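Local structure of D-3-phosphoglycerate dehydrogenase oxidoreductase protein (Ralstonia solanacearum, 3GG9) at residues A[9-14]-A[33-38]; A[47-52]-A[70-75]; A[53-58]-A[311-316]; A[59-64]-A[87-92]; A[100-105]-A[329-334]. The protein probably catalyses the NAD-dependent oxidation of D-3-phosphoglycerate and belongs to the D-isomer specific 2-hydroxyacid dehydrogenase family. All blocks are in the same frame, centred on the assembly; numbering follows the deposited sequence.

Contact 1. Residues A[9-14]-A[33-38]; sequences DDYQDA and NNTVKG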
# COMPACT_ATOMS: atom_id res chain seq x y z
N ASP A 9 -2.78 21.71 -16.38
CA ASP A 9 -3.10 20.90 -15.19
C ASP A 9 -2.01 19.94 -14.70
O ASP A 9 -2.31 18.83 -14.28
CB ASP A 9 -4.40 20.10 -15.39
CG ASP A 9 -5.52 20.94 -15.96
OD1 ASP A 9 -5.82 22.00 -15.39
OD2 ASP A 9 -6.11 20.51 -16.98
N ASP A 10 -0.76 20.36 -14.76
CA ASP A 10 0.37 19.50 -14.36
C ASP A 10 0.85 19.90 -12.96
O ASP A 10 1.83 20.65 -12.82
CB ASP A 10 1.49 19.60 -15.39
CG ASP A 10 2.73 18.78 -15.02
OD1 ASP A 10 2.65 17.84 -14.20
OD2 ASP A 10 3.81 19.12 -15.56
N TYR A 11 0.17 19.37 -11.94
CA TYR A 11 0.27 19.90 -10.57
C TYR A 11 1.67 19.81 -9.99
O TYR A 11 2.11 20.71 -9.30
CB TYR A 11 -0.77 19.26 -9.61
CG TYR A 11 -2.17 19.30 -10.18
CD1 TYR A 11 -2.94 20.45 -10.09
CD2 TYR A 11 -2.72 18.19 -10.82
CE1 TYR A 11 -4.21 20.50 -10.63
CE2 TYR A 11 -3.99 18.22 -11.35
CZ TYR A 11 -4.74 19.39 -11.25
OH TYR A 11 -5.99 19.44 -11.80
N GLN A 12 2.39 18.73 -10.31
CA GLN A 12 3.72 18.49 -9.77
C GLN A 12 4.85 18.86 -10.74
O GLN A 12 6.00 18.48 -10.49
CB GLN A 12 3.87 17.02 -9.37
CG GLN A 12 3.11 16.70 -8.13
CD GLN A 12 3.08 15.22 -7.78
OE1 GLN A 12 2.26 14.46 -8.32
NE2 GLN A 12 3.92 14.81 -6.82
N ASP A 13 4.50 19.54 -11.83
CA ASP A 13 5.46 20.07 -12.81
C ASP A 13 6.34 18.93 -13.33
O ASP A 13 7.55 19.05 -13.39
CB ASP A 13 6.32 21.17 -12.17
CG ASP A 13 6.91 22.13 -13.17
OD1 ASP A 13 6.40 22.22 -14.32
OD2 ASP A 13 7.90 22.79 -12.79
N ALA A 14 5.72 17.81 -13.65
CA ALA A 14 6.47 16.61 -14.03
C ALA A 14 6.78 16.53 -15.50
O ALA A 14 7.76 15.92 -15.89
CB ALA A 14 5.70 15.33 -13.63
N ASN A 33 0.78 24.61 -13.86
CA ASN A 33 0.83 23.73 -12.70
C ASN A 33 -0.40 23.80 -11.79
O ASN A 33 -0.43 23.22 -10.70
CB ASN A 33 2.11 23.98 -11.88
CG ASN A 33 3.37 23.91 -12.72
OD1 ASN A 33 4.23 24.77 -12.63
ND2 ASN A 33 3.48 22.87 -13.54
N ASN A 34 -1.42 24.53 -12.23
CA ASN A 34 -2.69 24.53 -11.54
C ASN A 34 -3.83 24.59 -12.52
O ASN A 34 -3.61 24.75 -13.73
CB ASN A 34 -2.77 25.65 -10.49
CG ASN A 34 -2.47 27.02 -11.05
OD1 ASN A 34 -2.88 27.36 -12.16
ND2 ASN A 34 -1.76 27.83 -10.28
N THR A 35 -5.05 24.44 -12.01
CA THR A 35 -6.23 24.33 -12.84
C THR A 35 -7.03 25.61 -12.70
O THR A 35 -7.15 26.15 -11.61
CB THR A 35 -7.10 23.12 -12.43
OG1 THR A 35 -6.31 21.93 -12.54
CG2 THR A 35 -8.32 22.95 -13.33
N VAL A 36 -7.54 26.08 -13.83
CA VAL A 36 -8.40 27.24 -13.88
C VAL A 36 -9.71 26.79 -14.50
O VAL A 36 -9.74 26.18 -15.58
CB VAL A 36 -7.71 28.39 -14.67
CG1 VAL A 36 -8.71 29.30 -15.31
CG2 VAL A 36 -6.78 29.17 -13.76
N LYS A 37 -10.79 27.06 -13.77
CA LYS A 37 -12.11 26.71 -14.26
C LYS A 37 -12.92 27.96 -14.59
O LYS A 37 -12.69 29.06 -14.03
CB LYS A 37 -12.85 25.77 -13.29
CG LYS A 37 -12.07 24.50 -12.96
CD LYS A 37 -12.91 23.24 -13.13
CE LYS A 37 -12.03 22.00 -13.12
NZ LYS A 37 -12.79 20.76 -13.44
N GLY A 38 -13.83 27.81 -15.53
CA GLY A 38 -14.59 28.96 -16.00
C GLY A 38 -13.96 29.47 -17.27
O GLY A 38 -12.75 29.64 -17.36
O HOH W 1 -6.92 24.36 -16.50
O HOH W 2 -3.95 24.32 -16.40

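Contact 2. Residues A[47-52]-A[70-75]; sequences ADVEAL and PKLKII. Unlike the reference sequence in segment 47-52: Leu52 (reference Ile).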
# COMPACT_ATOMS: atom_id res chain seq x y z
N ALA A 47 -4.76 32.09 -24.64
CA ALA A 47 -5.19 32.94 -25.76
C ALA A 47 -4.33 32.82 -27.02
O ALA A 47 -4.85 32.83 -28.14
CB ALA A 47 -5.30 34.40 -25.31
N ASP A 48 -3.02 32.69 -26.84
CA ASP A 48 -2.09 32.64 -27.97
C ASP A 48 -1.71 31.24 -28.44
O ASP A 48 -0.94 31.11 -29.40
CB ASP A 48 -0.80 33.40 -27.64
CG ASP A 48 -1.04 34.87 -27.33
OD1 ASP A 48 -1.86 35.51 -28.02
OD2 ASP A 48 -0.40 35.37 -26.38
N VAL A 49 -2.22 30.19 -27.80
CA VAL A 49 -1.71 28.86 -28.14
C VAL A 49 -2.37 28.27 -29.36
O VAL A 49 -3.57 28.39 -29.56
CB VAL A 49 -1.65 27.86 -26.91
CG1 VAL A 49 -1.72 28.60 -25.59
CG2 VAL A 49 -2.68 26.74 -27.00
N GLU A 50 -1.56 27.64 -30.20
CA GLU A 50 -2.05 26.98 -31.37
C GLU A 50 -2.25 25.50 -31.09
O GLU A 50 -3.06 24.84 -31.75
CB GLU A 50 -1.07 27.18 -32.52
CG GLU A 50 -0.70 28.64 -32.76
CD GLU A 50 0.64 28.79 -33.44
OE1 GLU A 50 0.72 28.54 -34.66
OE2 GLU A 50 1.62 29.15 -32.75
N ALA A 51 -1.51 24.96 -30.12
CA ALA A 51 -1.65 23.54 -29.75
C ALA A 51 -1.79 23.35 -28.26
O ALA A 51 -1.00 23.87 -27.47
CB ALA A 51 -0.50 22.69 -30.31
N LEU A 52 -2.79 22.58 -27.87
CA LEU A 52 -3.10 22.39 -26.47
C LEU A 52 -2.93 20.92 -26.16
O LEU A 52 -3.50 20.08 -26.84
CB LEU A 52 -4.54 22.84 -26.20
CG LEU A 52 -5.02 23.28 -24.84
CD1 LEU A 52 -4.10 24.31 -24.19
CD2 LEU A 52 -6.40 23.86 -25.02
N PRO A 70 -9.51 31.88 -30.97
CA PRO A 70 -9.33 31.94 -32.42
C PRO A 70 -8.06 31.24 -32.96
O PRO A 70 -8.09 30.70 -34.07
CB PRO A 70 -9.29 33.45 -32.71
CG PRO A 70 -8.88 34.08 -31.43
CD PRO A 70 -9.46 33.23 -30.35
N LYS A 71 -6.98 31.23 -32.17
CA LYS A 71 -5.70 30.72 -32.66
C LYS A 71 -5.51 29.20 -32.56
O LYS A 71 -4.54 28.66 -33.10
CB LYS A 71 -4.53 31.45 -31.99
CG LYS A 71 -4.71 32.95 -31.93
CD LYS A 71 -3.42 33.69 -32.23
CE LYS A 71 -3.67 35.18 -32.38
NZ LYS A 71 -4.77 35.47 -33.35
N LEU A 72 -6.43 28.52 -31.87
CA LEU A 72 -6.29 27.08 -31.60
C LEU A 72 -6.47 26.24 -32.84
O LEU A 72 -7.49 26.36 -33.54
CB LEU A 72 -7.29 26.62 -30.53
CG LEU A 72 -7.15 25.14 -30.11
CD1 LEU A 72 -5.78 24.87 -29.49
CD2 LEU A 72 -8.25 24.73 -29.16
N LYS A 73 -5.49 25.38 -33.12
CA LYS A 73 -5.52 24.50 -34.28
C LYS A 73 -5.57 23.01 -33.92
O LYS A 73 -6.15 22.21 -34.65
CB LYS A 73 -4.31 24.77 -35.17
CG LYS A 73 -4.28 26.17 -35.78
CD LYS A 73 -3.16 26.32 -36.79
CE LYS A 73 -1.90 26.89 -36.17
NZ LYS A 73 -1.23 27.82 -37.13
N ILE A 74 -4.93 22.66 -32.80
CA ILE A 74 -4.76 21.27 -32.37
C ILE A 74 -5.07 21.12 -30.88
O ILE A 74 -4.60 21.90 -30.05
CB ILE A 74 -3.30 20.80 -32.63
CG1 ILE A 74 -3.00 20.74 -34.13
CG2 ILE A 74 -3.02 19.45 -31.96
CD1 ILE A 74 -1.49 20.83 -34.50
N ILE A 75 -5.85 20.10 -30.54
CA ILE A 75 -5.90 19.58 -29.18
C ILE A 75 -5.31 18.19 -29.22
O ILE A 75 -5.76 17.33 -30.00
CB ILE A 75 -7.33 19.54 -28.63
CG1 ILE A 75 -7.89 20.96 -28.49
CG2 ILE A 75 -7.38 18.85 -27.24
CD1 ILE A 75 -9.40 20.99 -28.47
O HOH W 3 -6.72 31.40 -29.42

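Contact 3. Residues A[53-58]-A[311-316]; sequences VLIRER and MYFGIA. With SO4 (sulfate ion), chain E.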
# COMPACT_ATOMS: atom_id res chain seq x y z
N VAL A 53 -2.12 20.62 -25.15
CA VAL A 53 -2.00 19.26 -24.65
C VAL A 53 -2.81 19.12 -23.35
O VAL A 53 -2.60 19.86 -22.38
CB VAL A 53 -0.53 18.83 -24.42
CG1 VAL A 53 -0.46 17.37 -23.88
CG2 VAL A 53 0.26 18.97 -25.72
N LEU A 54 -3.74 18.18 -23.37
CA LEU A 54 -4.60 17.90 -22.22
C LEU A 54 -4.14 16.63 -21.51
O LEU A 54 -3.79 15.63 -22.15
CB LEU A 54 -6.06 17.74 -22.66
CG LEU A 54 -6.77 18.94 -23.32
CD1 LEU A 54 -8.22 18.60 -23.63
CD2 LEU A 54 -6.70 20.17 -22.43
N ILE A 55 -4.14 16.69 -20.18
CA ILE A 55 -3.83 15.56 -19.31
C ILE A 55 -5.13 14.88 -18.93
O ILE A 55 -5.88 15.36 -18.08
CB ILE A 55 -3.02 15.98 -18.06
CG1 ILE A 55 -1.79 16.79 -18.47
CG2 ILE A 55 -2.66 14.74 -17.20
CD1 ILE A 55 -0.87 17.19 -17.31
N ARG A 56 -5.38 13.75 -19.59
CA ARG A 56 -6.58 12.96 -19.36
C ARG A 56 -7.86 13.81 -19.35
O ARG A 56 -8.08 14.61 -20.25
CB ARG A 56 -6.40 12.07 -18.12
CG ARG A 56 -5.30 11.02 -18.33
CD ARG A 56 -5.56 10.17 -19.57
NE ARG A 56 -6.91 9.59 -19.57
CZ ARG A 56 -7.81 9.73 -20.54
NH1 ARG A 56 -9.00 9.16 -20.42
NH2 ARG A 56 -7.54 10.44 -21.63
N GLU A 57 -8.68 13.68 -18.31
CA GLU A 57 -9.91 14.47 -18.25
C GLU A 57 -9.86 15.67 -17.30
O GLU A 57 -10.90 16.13 -16.82
CB GLU A 57 -11.11 13.58 -17.89
CG GLU A 57 -11.31 12.40 -18.84
CD GLU A 57 -12.79 12.19 -19.22
OE1 GLU A 57 -13.05 11.60 -20.29
OE2 GLU A 57 -13.68 12.64 -18.46
N ARG A 58 -8.66 16.17 -17.02
CA ARG A 58 -8.50 17.25 -16.03
C ARG A 58 -9.17 18.59 -16.41
O ARG A 58 -9.60 19.36 -15.52
CB ARG A 58 -7.02 17.46 -15.67
CG ARG A 58 -6.36 16.24 -14.97
CD ARG A 58 -4.94 16.53 -14.54
NE ARG A 58 -4.30 15.30 -14.07
CZ ARG A 58 -3.00 15.12 -13.85
NH1 ARG A 58 -2.10 16.07 -14.04
NH2 ARG A 58 -2.59 13.95 -13.45
N MET A 311 5.11 7.39 -21.61
CA MET A 311 4.30 6.80 -22.69
C MET A 311 3.18 7.75 -23.14
O MET A 311 3.06 8.05 -24.33
CB MET A 311 3.70 5.44 -22.27
CG MET A 311 2.86 4.76 -23.37
SD MET A 311 1.63 3.55 -22.77
CE MET A 311 2.71 2.15 -22.45
N TYR A 312 2.38 8.22 -22.19
CA TYR A 312 1.24 9.08 -22.50
C TYR A 312 1.63 10.37 -23.24
O TYR A 312 1.11 10.63 -24.31
CB TYR A 312 0.42 9.40 -21.24
CG TYR A 312 -0.58 8.32 -20.85
CD1 TYR A 312 -1.95 8.56 -20.96
CD2 TYR A 312 -0.17 7.06 -20.39
CE1 TYR A 312 -2.88 7.57 -20.60
CE2 TYR A 312 -1.10 6.07 -20.04
CZ TYR A 312 -2.45 6.34 -20.13
OH TYR A 312 -3.38 5.37 -19.79
N PHE A 313 2.55 11.15 -22.66
CA PHE A 313 3.05 12.37 -23.29
C PHE A 313 3.92 12.12 -24.52
O PHE A 313 3.84 12.86 -25.51
CB PHE A 313 3.77 13.22 -22.26
CG PHE A 313 2.84 13.75 -21.20
CD1 PHE A 313 2.14 14.93 -21.41
CD2 PHE A 313 2.60 13.01 -20.04
CE1 PHE A 313 1.26 15.41 -20.46
CE2 PHE A 313 1.68 13.48 -19.05
CZ PHE A 313 1.02 14.68 -19.29
N GLY A 314 4.75 11.09 -24.47
CA GLY A 314 5.53 10.73 -25.66
C GLY A 314 4.61 10.65 -26.88
O GLY A 314 4.88 11.27 -27.91
N ILE A 315 3.50 9.93 -26.73
CA ILE A 315 2.52 9.78 -27.80
C ILE A 315 1.78 11.06 -28.14
O ILE A 315 1.65 11.37 -29.31
CB ILE A 315 1.53 8.61 -27.51
CG1 ILE A 315 2.25 7.27 -27.67
CG2 ILE A 315 0.32 8.65 -28.44
CD1 ILE A 315 1.53 6.11 -27.02
N ALA A 316 1.30 11.81 -27.14
CA ALA A 316 0.62 13.08 -27.42
C ALA A 316 1.53 14.10 -28.14
O ALA A 316 1.07 14.82 -29.03
CB ALA A 316 -0.02 13.68 -26.14
S SO4 E . -6.79 6.01 -20.89
O1 SO4 E . -5.99 7.03 -20.26
O2 SO4 E . -6.85 6.23 -22.32
O3 SO4 E . -6.19 4.71 -20.63
O4 SO4 E . -8.13 6.07 -20.30

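Contact 4. Residues A[59-64]-A[87-92]; sequences TRVTRQ and GHIDLE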
# COMPACT_ATOMS: atom_id res chain seq x y z
N THR A 59 -9.25 18.87 -17.71
CA THR A 59 -9.90 20.07 -18.24
C THR A 59 -10.92 19.66 -19.30
O THR A 59 -10.63 18.81 -20.16
CB THR A 59 -8.86 21.08 -18.83
OG1 THR A 59 -8.15 21.70 -17.76
CG2 THR A 59 -9.54 22.20 -19.65
N ARG A 60 -12.13 20.20 -19.21
CA ARG A 60 -13.11 19.98 -20.27
C ARG A 60 -13.09 21.09 -21.32
O ARG A 60 -12.91 22.25 -20.99
CB ARG A 60 -14.53 19.73 -19.77
CG ARG A 60 -14.94 20.36 -18.46
CD ARG A 60 -16.39 19.96 -18.10
NE ARG A 60 -16.64 18.53 -18.33
CZ ARG A 60 -17.41 18.04 -19.30
NH1 ARG A 60 -18.02 18.85 -20.15
NH2 ARG A 60 -17.55 16.73 -19.43
N VAL A 61 -13.27 20.70 -22.58
CA VAL A 61 -13.24 21.65 -23.68
C VAL A 61 -14.65 21.79 -24.24
O VAL A 61 -15.19 20.88 -24.88
CB VAL A 61 -12.20 21.24 -24.75
CG1 VAL A 61 -12.35 22.08 -26.03
CG2 VAL A 61 -10.78 21.40 -24.19
N THR A 62 -15.25 22.95 -23.95
CA THR A 62 -16.62 23.27 -24.34
C THR A 62 -16.64 24.13 -25.62
O THR A 62 -15.63 24.75 -25.97
CB THR A 62 -17.32 24.06 -23.21
OG1 THR A 62 -16.64 25.31 -23.02
CG2 THR A 62 -17.32 23.28 -21.88
N ARG A 63 -17.80 24.17 -26.29
CA ARG A 63 -18.05 25.12 -27.39
C ARG A 63 -17.80 26.57 -26.97
O ARG A 63 -17.21 27.34 -27.73
CB ARG A 63 -19.48 24.97 -27.94
CG ARG A 63 -19.74 25.75 -29.25
CD ARG A 63 -21.13 25.49 -29.85
NE ARG A 63 -21.24 24.18 -30.49
CZ ARG A 63 -20.90 23.91 -31.76
NH1 ARG A 63 -21.06 22.68 -32.23
NH2 ARG A 63 -20.41 24.86 -32.56
N GLN A 64 -18.23 26.91 -25.75
CA GLN A 64 -18.06 28.26 -25.23
C GLN A 64 -16.59 28.65 -25.04
O GLN A 64 -16.23 29.82 -25.15
CB GLN A 64 -18.88 28.48 -23.94
CG GLN A 64 -19.44 27.22 -23.26
CD GLN A 64 -20.67 26.65 -23.96
OE1 GLN A 64 -20.74 25.45 -24.24
NE2 GLN A 64 -21.64 27.52 -24.26
N GLY A 87 -18.54 13.38 -22.61
CA GLY A 87 -17.10 13.33 -22.92
C GLY A 87 -16.52 14.69 -22.59
O GLY A 87 -17.23 15.71 -22.67
N HIS A 88 -15.25 14.76 -22.21
CA HIS A 88 -14.69 16.03 -21.78
C HIS A 88 -14.30 16.96 -22.94
O HIS A 88 -13.95 18.11 -22.73
CB HIS A 88 -13.55 15.83 -20.78
CG HIS A 88 -12.25 15.48 -21.41
ND1 HIS A 88 -11.21 16.38 -21.51
CD2 HIS A 88 -11.82 14.34 -22.00
CE1 HIS A 88 -10.19 15.80 -22.13
NE2 HIS A 88 -10.53 14.56 -22.43
N ILE A 89 -14.36 16.45 -24.17
CA ILE A 89 -14.14 17.30 -25.35
C ILE A 89 -15.36 17.30 -26.29
O ILE A 89 -15.79 16.24 -26.76
CB ILE A 89 -12.85 16.95 -26.15
CG1 ILE A 89 -11.61 16.93 -25.25
CG2 ILE A 89 -12.63 17.95 -27.30
CD1 ILE A 89 -10.41 16.30 -25.91
N ASP A 90 -15.92 18.48 -26.55
CA ASP A 90 -17.00 18.64 -27.53
C ASP A 90 -16.42 18.52 -28.95
O ASP A 90 -15.92 19.50 -29.51
CB ASP A 90 -17.71 19.98 -27.32
CG ASP A 90 -19.02 20.11 -28.10
OD1 ASP A 90 -19.26 19.37 -29.08
OD2 ASP A 90 -19.82 20.99 -27.73
N LEU A 91 -16.47 17.30 -29.50
CA LEU A 91 -15.80 16.98 -30.75
C LEU A 91 -16.46 17.67 -31.95
O LEU A 91 -15.77 18.08 -32.89
CB LEU A 91 -15.77 15.47 -30.98
CG LEU A 91 -14.95 14.69 -29.95
CD1 LEU A 91 -14.92 13.20 -30.30
CD2 LEU A 91 -13.53 15.24 -29.88
N GLU A 92 -17.78 17.78 -31.90
CA GLU A 92 -18.56 18.46 -32.94
C GLU A 92 -18.23 19.96 -32.99
O GLU A 92 -18.08 20.52 -34.08
CB GLU A 92 -20.06 18.23 -32.76
CG GLU A 92 -20.61 16.98 -33.47
CD GLU A 92 -19.81 15.72 -33.16
OE1 GLU A 92 -19.65 15.38 -31.96
OE2 GLU A 92 -19.35 15.06 -34.12
O HOH W 4 -19.82 22.32 -25.49

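Contact 5. Residues A[100-105]-A[329-334]; sequences VVLEGK and DSVANP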
# COMPACT_ATOMS: atom_id res chain seq x y z
N VAL A 100 -8.43 20.09 -34.89
CA VAL A 100 -8.26 18.64 -34.86
C VAL A 100 -7.97 18.14 -33.46
O VAL A 100 -7.20 18.74 -32.71
CB VAL A 100 -7.21 18.08 -35.90
CG1 VAL A 100 -7.71 18.30 -37.31
CG2 VAL A 100 -5.84 18.68 -35.70
N VAL A 101 -8.64 17.05 -33.09
CA VAL A 101 -8.40 16.41 -31.80
C VAL A 101 -7.58 15.16 -32.04
O VAL A 101 -7.98 14.27 -32.80
CB VAL A 101 -9.71 16.11 -31.06
CG1 VAL A 101 -9.43 15.30 -29.78
CG2 VAL A 101 -10.43 17.42 -30.71
N LEU A 102 -6.40 15.11 -31.42
CA LEU A 102 -5.49 13.99 -31.61
C LEU A 102 -5.65 13.02 -30.45
O LEU A 102 -5.76 13.43 -29.30
CB LEU A 102 -4.04 14.48 -31.73
CG LEU A 102 -3.79 15.66 -32.68
CD1 LEU A 102 -2.33 15.91 -32.85
CD2 LEU A 102 -4.45 15.47 -34.03
N GLU A 103 -5.69 11.73 -30.77
CA GLU A 103 -5.99 10.70 -29.78
C GLU A 103 -4.72 9.95 -29.46
O GLU A 103 -3.98 9.52 -30.36
CB GLU A 103 -7.06 9.73 -30.29
CG GLU A 103 -7.40 8.60 -29.32
CD GLU A 103 -8.70 7.90 -29.64
OE1 GLU A 103 -9.42 7.51 -28.68
OE2 GLU A 103 -9.01 7.73 -30.84
N GLY A 104 -4.46 9.81 -28.16
CA GLY A 104 -3.33 9.02 -27.72
C GLY A 104 -3.69 7.58 -27.46
O GLY A 104 -4.76 7.11 -27.85
N LYS A 105 -2.78 6.87 -26.81
CA LYS A 105 -3.05 5.53 -26.31
C LYS A 105 -2.83 5.50 -24.79
O LYS A 105 -2.07 6.30 -24.24
CB LYS A 105 -2.18 4.48 -27.01
CG LYS A 105 -2.49 4.34 -28.51
CD LYS A 105 -2.81 2.90 -28.89
CE LYS A 105 -3.55 2.83 -30.24
NZ LYS A 105 -3.83 1.42 -30.66
N ASP A 329 -3.20 10.20 -38.96
CA ASP A 329 -3.75 8.97 -38.38
C ASP A 329 -4.32 9.12 -36.97
O ASP A 329 -5.27 8.44 -36.62
CB ASP A 329 -2.72 7.85 -38.39
CG ASP A 329 -2.30 7.44 -39.79
OD1 ASP A 329 -2.96 7.85 -40.77
OD2 ASP A 329 -1.31 6.69 -39.92
N SER A 330 -3.75 10.01 -36.17
CA SER A 330 -4.21 10.17 -34.79
C SER A 330 -5.41 11.09 -34.63
O SER A 330 -5.87 11.30 -33.50
CB SER A 330 -3.07 10.64 -33.90
OG SER A 330 -2.72 11.98 -34.23
N VAL A 331 -5.91 11.64 -35.73
CA VAL A 331 -7.06 12.56 -35.68
C VAL A 331 -8.34 11.80 -35.33
O VAL A 331 -8.70 10.85 -36.00
CB VAL A 331 -7.24 13.42 -36.99
CG1 VAL A 331 -8.40 14.42 -36.82
CG2 VAL A 331 -5.98 14.21 -37.28
N ALA A 332 -8.97 12.22 -34.23
CA ALA A 332 -10.23 11.64 -33.76
C ALA A 332 -11.39 12.07 -34.64
O ALA A 332 -12.27 11.26 -34.94
CB ALA A 332 -10.50 12.06 -32.31
N ASN A 333 -11.37 13.34 -35.07
CA ASN A 333 -12.45 13.96 -35.84
C ASN A 333 -12.01 14.36 -37.26
O ASN A 333 -11.87 15.55 -37.55
CB ASN A 333 -12.98 15.18 -35.05
CG ASN A 333 -11.91 16.25 -34.80
OD1 ASN A 333 -10.71 15.97 -34.82
ND2 ASN A 333 -12.35 17.50 -34.58
N PRO A 334 -11.79 13.39 -38.16
CA PRO A 334 -11.09 13.73 -39.40
C PRO A 334 -11.85 14.71 -40.32
O PRO A 334 -11.23 15.34 -41.18
CB PRO A 334 -10.92 12.36 -40.10
CG PRO A 334 -11.16 11.34 -39.04
CD PRO A 334 -12.18 11.97 -38.13
O HOH W 5 -8.28 8.67 -33.35

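Contact 1. Residues A[9-14]-A[33-38]
Two clusters of polar side chains hold the loop 9-14 firmly against the loop 33-38. In the first, the amide of Asn33 serves as a double donor: ND2 reaches Asp10 O at 2.9 Å, in the carbonyl plane, and Asp13 OD1 at 3.1 Å, from above the carboxylate plane. Asp10 O is thus gripped twice, because Asp13 N also binds it to close a type I turn. Arg16 forms a salt bridge with OD2 of Asp13. In the second cluster, Thr35 OG1 donates to Asp9 OD1 at 2.9 Å, and Tyr11 OH meets the same Thr35 OG1 at 2.6 Å, which lies at the edge of the Tyr11 ring, near its plane. A short hydroxyl side chain suits this crossing point, and Thr59 OG1 binds Asp9 OD2. The other side is looser. Asn34 is exposed, its side chain directed away, and two waters bridge the segments: one links Asp9 N to Asn34 O, another Val36 N to Asp9 OD1. The Tyr11 ring also meets Trp138 of the second subunit edge-to-face. Both loops follow neighbouring parallel strands, 4-7 and 28-31, an arrangement typical of the C-terminal edge of the sheet in an alternating alpha/beta domain.

Contact 2. Residues A[47-52]-A[70-75]
Glu50 O is the focus of the pairing, accepting Lys73 N at 2.8 Å on a lone pair and Ile74 N at 3.1 Å almost along the C=O axis. From there the parallel strands run on in step: Leu52 N binds Ile74 O at 2.9 Å. Beneath the doubly held carbonyl lies Leu72, whose CG is anti to the backbone N (chi1 -176°), so that CD1 comes to 3.5 Å from Glu50 O and also packs on Leu52 CB. Small Ala51 leaves room for branched Ile74, CB to CB at 4.1 Å, while Leu52 and Ile75 share the other face. Further out, side by side, Glu50 OE1 and Lys73 NZ form a salt bridge at 3.2 Å, its hydrogen bond weak; Lys4 N takes OE2, steadying the carboxylate. At the loop end, a water joins Ala47 O to Lys71 N. The contact spans the two strands of a beta-alpha-beta unit whose connecting helix is 63-66, with strand 4-7 beyond strand 51-54 and strand 100-102 beyond strand 74-77.

Contact 3. Residues A[53-58]-A[311-316]
Segment 53-58 leaves the end of strand 51-54 and folds into a type II' turn, closed by Arg58 N to Ile55 O at 3.1 Å, with Arg56 at the second position holding a positive phi of 48°. Segment 311-316 is regular helix, its Ala316 N bonded to Tyr312 O. The two meet through side chains alone. Phe313 takes Ile55 at its rim, where CG1 lies in the ring plane 3.6 Å from CZ; Val53 CG1 touches both Phe313 CE1 and Ala316 CB, 4.3 Å from each, and the small alanine lets the helix come close. Nearer the turn, the Arg56 chain, bent at chi2 and chi3, lays its CD 3.9 Å from Tyr312 CE1. Beyond them sits a sulfate, probably from the crystallisation liquor. Its O1 lies over a face of the Arg56 guanidinium, 2.8 Å from NE, while Tyr312 OH is 3.0 Å from O3 and 3.1 Å from O1. Thr78 O and Arg80 O hold Arg56 NH2, Ser107 N binds Tyr312 OH, and Arg80 N and Arg224 NH2 complete the anion's grip. The apolar seam ends at an anion site that arginines and a backbone N-H probably make electropositive, consistent with a place for an anionic substrate group.

Contact 4. Residues A[59-64]-A[87-92]
Two helix starts lie side by side, each opened by an N-cap residue: Thr62 for helix 63-66 and Asp90 for helix 91-97. The loops before them share a single backbone bridge between Val61 and Ile89. Val61 N binds His88 O at 2.7 Å, and Asp90 N binds Val61 O at 3.0 Å, both nearly along the C=O axis. His88 adds a third bond, ND1 2.8 Å from Thr59 O, in its ring plane; chi1 of 80° puts CG in the crowded position between backbone N and carbonyl carbon, aiming the ring there. Gly87, just before His88, has a positive phi (75°), which favours glycine. The Arg60 guanidinium lies over His88 CA. OD1 of Asp90 caps Ala93 N, and a water donates to Asp90 OD2 at 2.6 Å and accepts from Arg63 N, while Arg63 NH1 salt-bridges Asp96. Underneath, Val61 CB packs on Ile89 CG2 at 4.2 Å; both residues touch Leu54 of strand 51-54, Val61 also Ile75 and Ile89 also Gln77 of strand 74-77.

Contact 5. Residues A[100-105]-A[329-334]
Strand 100-102, the outermost within this chain of the five-stranded parallel sheet, is met along its edge by the loop 329-334, which forms a single bridge between Leu102 and Val331; the touching parts, 100-103 and 330-333, run 128° apart. Val331 is placed like a fork: its CB points away, yet the side chain crosses that of Val100 obliquely, Val331 CG1 4.0 Å from Val100 CB, and CG2 touches Leu102 CD2 at 3.8 Å. A beta-branched residue suits this spot because each methyl serves one of the two residues that share a strand face. Ala332 points at the strand, its methyl 4.2 Å from Val101 CG1; the small CB also fits close to Val101 O, 3.4 Å away, the oxygen that receives Ala332 N at 2.7 Å in an almost straight bond of 177°. The Ser330 side chain also points at the strand, OG 3.8 Å from Leu102 CB, while its backbone O separately accepts Glu103 N at 2.8 Å. The extended Glu103 chain carries its carboxylate on to Val81 N and Arg83. Asn333 CG, at chi1 61°, sits in the crowded position, so ND2 binds Val99 O and Thr95 OG1, while OD1 takes Val101 N at 2.9 Å, the donor above the amide's carbonyl plane.

From the N terminus, contact 1 comes first, closing the short loop that carries strand 28-31, and it is complete before any other begins. Contact 2 then joins strands 51-54 and 74-77, and both contact 3 and contact 4 cross it, since each starts between its two segments. Contact 4 falls wholly inside the long span of contact 3, which brings helix 306-324 back onto the sheet from across the chain. Contact 5 starts after contact 4 and crosses contact 3, fastening the loop after helix 306-324 to the sheet edge. Strands 74-77 of contact 2 and 100-102 of contact 5 are neighbours in the sheet, whereas contact 1 stays apart from contact 5, about 14 Å between nearest atoms.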